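Local atomic coordinates of beta-lactamase (Sphaerobacter thermophilus, PDB entry 4EWF), a protein that probably hydrolyses beta-lactams to substituted beta-amino acids, as a member of the class A beta-lactamase family. Residues A[103-112]-A[190-198]. Numbering follows the deposited sequence.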
loop_
_atom_site.group_PDB
_atom_site.type_symbol
_atom_site.label_atom_id
_atom_site.label_comp_id
_atom_site.label_asym_id
_atom_site.label_seq_id
_atom_site.Cartn_x
_atom_site.Cartn_y
_atom_site.Cartn_z
ATOM N N GLU A 103 -9.914 12.483 10.268
ATOM C CA GLU A 103 -8.504 12.539 9.877
ATOM C C GLU A 103 -7.619 11.634 10.753
ATOM O O GLU A 103 -6.734 10.943 10.237
ATOM C CB GLU A 103 -7.969 13.983 9.832
ATOM C CG GLU A 103 -6.517 14.051 9.363
ATOM C CD GLU A 103 -6.103 15.425 8.836
ATOM O OE1 GLU A 103 -5.186 15.488 7.988
ATOM O OE2 GLU A 103 -6.683 16.436 9.273
ATOM N N ASP A 104 -7.864 11.615 12.065
ATOM C CA ASP A 104 -7.154 10.687 12.942
ATOM C C ASP A 104 -7.281 9.253 12.405
ATOM O O ASP A 104 -6.304 8.501 12.360
ATOM C CB ASP A 104 -7.739 10.682 14.364
ATOM C CG ASP A 104 -7.510 11.994 15.126
ATOM O OD1 ASP A 104 -6.613 12.791 14.761
ATOM O OD2 ASP A 104 -8.247 12.207 16.118
ATOM N N LEU A 105 -8.499 8.864 12.028
ATOM C CA LEU A 105 -8.729 7.494 11.559
ATOM C C LEU A 105 -7.938 7.161 10.297
ATOM O O LEU A 105 -7.389 6.057 10.172
ATOM C CB LEU A 105 -10.218 7.225 11.345
ATOM C CG LEU A 105 -11.144 7.327 12.561
ATOM C CD1 LEU A 105 -12.532 6.823 12.168
ATOM C CD2 LEU A 105 -10.610 6.533 13.730
ATOM N N VAL A 106 -7.903 8.096 9.354
ATOM C CA VAL A 106 -7.132 7.896 8.126
ATOM C C VAL A 106 -5.661 7.747 8.485
ATOM O O VAL A 106 -4.982 6.840 8.004
ATOM C CB VAL A 106 -7.326 9.081 7.137
ATOM C CG1 VAL A 106 -6.413 8.934 5.916
ATOM C CG2 VAL A 106 -8.779 9.143 6.703
ATOM N N TYR A 107 -5.180 8.626 9.362
ATOM C CA TYR A 107 -3.778 8.590 9.768
ATOM C C TYR A 107 -3.372 7.264 10.423
ATOM O O TYR A 107 -2.355 6.669 10.049
ATOM C CB TYR A 107 -3.407 9.768 10.691
ATOM C CG TYR A 107 -2.043 9.538 11.293
ATOM C CD1 TYR A 107 -0.892 9.732 10.533
ATOM C CD2 TYR A 107 -1.905 9.071 12.592
ATOM C CE1 TYR A 107 0.355 9.482 11.051
ATOM C CE2 TYR A 107 -0.660 8.820 13.126
ATOM C CZ TYR A 107 0.463 9.021 12.350
ATOM O OH TYR A 107 1.703 8.779 12.869
ATOM N N LEU A 108 -4.159 6.800 11.391
ATOM C CA LEU A 108 -3.896 5.518 12.046
ATOM C C LEU A 108 -3.986 4.339 11.075
ATOM O O LEU A 108 -3.183 3.402 11.119
ATOM C CB LEU A 108 -4.845 5.308 13.238
ATOM C CG LEU A 108 -4.668 6.327 14.365
ATOM C CD1 LEU A 108 -5.787 6.173 15.374
ATOM C CD2 LEU A 108 -3.307 6.173 15.037
ATOM N N THR A 109 -4.961 4.405 10.178
ATOM C CA THR A 109 -5.128 3.387 9.143
ATOM C C THR A 109 -3.856 3.223 8.269
ATOM O O THR A 109 -3.384 2.107 8.035
ATOM C CB THR A 109 -6.362 3.703 8.259
ATOM O OG1 THR A 109 -7.563 3.511 9.027
ATOM C CG2 THR A 109 -6.415 2.783 7.030
ATOM N N ILE A 110 -3.301 4.343 7.828
ATOM C CA ILE A 110 -2.168 4.351 6.904
ATOM C C ILE A 110 -0.808 4.183 7.597
ATOM O O ILE A 110 0.011 3.369 7.170
ATOM C CB ILE A 110 -2.174 5.647 6.044
ATOM C CG1 ILE A 110 -3.452 5.719 5.202
ATOM C CG2 ILE A 110 -0.953 5.715 5.151
ATOM C CD1 ILE A 110 -3.661 4.500 4.271
ATOM N N SER A 111 -0.565 4.955 8.651
ATOM C CA SER A 111 0.758 5.004 9.276
ATOM C C SER A 111 1.168 3.695 9.944
ATOM O O SER A 111 2.318 3.250 9.816
ATOM C CB SER A 111 0.838 6.147 10.303
ATOM O OG SER A 111 -0.033 5.904 11.393
ATOM N N ILE A 112 0.239 3.089 10.675
ATOM C CA ILE A 112 0.544 1.875 11.421
ATOM C C ILE A 112 -0.439 0.740 11.138
ATOM O O ILE A 112 -0.435 -0.282 11.833
ATOM C CB ILE A 112 0.575 2.136 12.951
ATOM C CG1 ILE A 112 -0.825 2.468 13.475
ATOM C CG2 ILE A 112 1.525 3.266 13.289
ATOM C CD1 ILE A 112 -0.959 2.274 14.989
ATOM N N ALA A 190 0.860 12.708 1.105
ATOM C CA ALA A 190 1.426 13.059 2.398
ATOM C C ALA A 190 1.103 12.019 3.493
ATOM O O ALA A 190 1.915 11.786 4.389
ATOM C CB ALA A 190 0.985 14.478 2.820
HETATM N N MSE A 191 -0.078 11.400 3.442
HETATM C CA MSE A 191 -0.391 10.327 4.397
HETATM C C MSE A 191 0.549 9.135 4.188
HETATM O O MSE A 191 1.098 8.592 5.148
HETATM C CB MSE A 191 -1.836 9.837 4.256
HETATM C CG MSE A 191 -2.871 10.729 4.882
HETATM SE SE MSE A 191 -2.689 10.798 6.848
HETATM C CE MSE A 191 -4.081 12.136 7.195
ATOM N N LEU A 192 0.700 8.708 2.933
ATOM C CA LEU A 192 1.594 7.589 2.623
ATOM C C LEU A 192 3.023 7.862 3.090
ATOM O O LEU A 192 3.733 6.943 3.491
ATOM C CB LEU A 192 1.567 7.252 1.124
ATOM C CG LEU A 192 0.228 6.665 0.676
ATOM C CD1 LEU A 192 0.141 6.616 -0.837
ATOM C CD2 LEU A 192 0.024 5.262 1.287
ATOM N N GLU A 193 3.428 9.125 3.078
ATOM C CA GLU A 193 4.762 9.489 3.550
ATOM C C GLU A 193 4.908 9.238 5.057
ATOM O O GLU A 193 6.018 9.167 5.583
ATOM C CB GLU A 193 5.092 10.947 3.203
ATOM C CG GLU A 193 5.255 11.185 1.697
ATOM C CD GLU A 193 5.453 12.656 1.316
ATOM O OE1 GLU A 193 6.026 13.421 2.121
ATOM O OE2 GLU A 193 5.041 13.037 0.195
ATOM N N LYS A 194 3.786 9.091 5.749
ATOM C CA LYS A 194 3.833 8.877 7.196
ATOM C C LYS A 194 3.948 7.391 7.586
ATOM O O LYS A 194 3.958 7.046 8.768
ATOM C CB LYS A 194 2.648 9.584 7.866
ATOM C CG LYS A 194 2.800 11.110 7.752
ATOM C CD LYS A 194 1.844 11.858 8.630
ATOM C CE LYS A 194 2.136 13.352 8.576
ATOM N NZ LYS A 194 2.122 13.846 7.171
ATOM N N GLN A 195 4.042 6.524 6.576
ATOM C CA GLN A 195 4.336 5.096 6.761
ATOM C C GLN A 195 5.424 4.885 7.823
ATOM O O GLN A 195 6.508 5.457 7.727
ATOM C CB GLN A 195 4.788 4.497 5.420
ATOM C CG GLN A 195 5.254 3.047 5.470
ATOM C CD GLN A 195 4.245 2.136 6.130
ATOM O OE1 GLN A 195 4.523 1.555 7.167
ATOM N NE2 GLN A 195 3.068 2.001 5.525
ATOM N N GLN A 196 5.145 4.076 8.841
ATOM C CA GLN A 196 6.104 3.940 9.939
ATOM C C GLN A 196 7.100 2.785 9.801
ATOM O O GLN A 196 8.058 2.708 10.569
ATOM C CB GLN A 196 5.385 3.866 11.290
ATOM C CG GLN A 196 4.660 5.159 11.618
ATOM C CD GLN A 196 4.376 5.312 13.098
ATOM O OE1 GLN A 196 4.640 4.403 13.898
ATOM N NE2 GLN A 196 3.844 6.473 13.477
ATOM N N ASN A 197 6.871 1.888 8.844
ATOM C CA ASN A 197 7.789 0.771 8.626
ATOM C C ASN A 197 8.702 1.022 7.421
ATOM O O ASN A 197 8.268 0.857 6.278
ATOM C CB ASN A 197 6.997 -0.518 8.411
ATOM C CG ASN A 197 7.902 -1.727 8.204
ATOM O OD1 ASN A 197 9.114 -1.619 8.323
ATOM N ND2 ASN A 197 7.310 -2.878 7.905
ATOM N N PRO A 198 9.961 1.415 7.671
ATOM C CA PRO A 198 10.904 1.742 6.590
ATOM C C PRO A 198 11.686 0.547 6.039
ATOM O O PRO A 198 12.660 0.763 5.313
ATOM C CB PRO A 198 11.897 2.667 7.291
ATOM C CG PRO A 198 11.989 2.094 8.666
ATOM C CD PRO A 198 10.566 1.640 8.999
HETATM O O HOH W 1 3.691 8.391 11.122
HETATM O O HOH W 2 1.028 0.745 7.509
HETATM O O HOH W 3 3.259 0.023 8.996
#
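The selenomethionine M191, on helix 182-192, enters helix 102-111 as a knob into the hole formed by E103, V106, Y107 and I110. Its chain bends at chi2 (-66°), which lays SE 3.8 Å from Y107 CA, near the plane of the ring at its edge, and sends CE on to E103, 3.6 Å from OE1. V106 crosses M191 at about a right angle, CG1 against CG. One turn on, I110 CG2 rests 3.5 Å from M191 O and also meets L192 CD2. The Y107 ring, CG anti to the backbone N (chi1 169°), reaches out along 190-198: the K194 chain crosses the Y107 side chain at about a right angle, K194 CD 3.7 Å from Y107 CE1, while S111 OG lies over one face and bonds to Y107 O. From the type I turn 192-195 onward the contact is more polar. Q196 N donates to S111 O (3.1 Å) in the carbonyl plane, on a lone pair, and the Q196 side chain runs beside I112, OE1 3.4 Å from CG2. One water joins Y107 OH, K194 O and Q196 NE2; another links I110 O to Q195 NE2, which also bonds S215 O. The contact thus pairs a largely apolar socket, the E103 carboxylate at its rim, with a partly water-mediated seam that satisfies carbonyls at the C-terminal end of helix 102-111 and links it, through a water and Q195, to strand 212-220, an outermost strand of the five-stranded sheet.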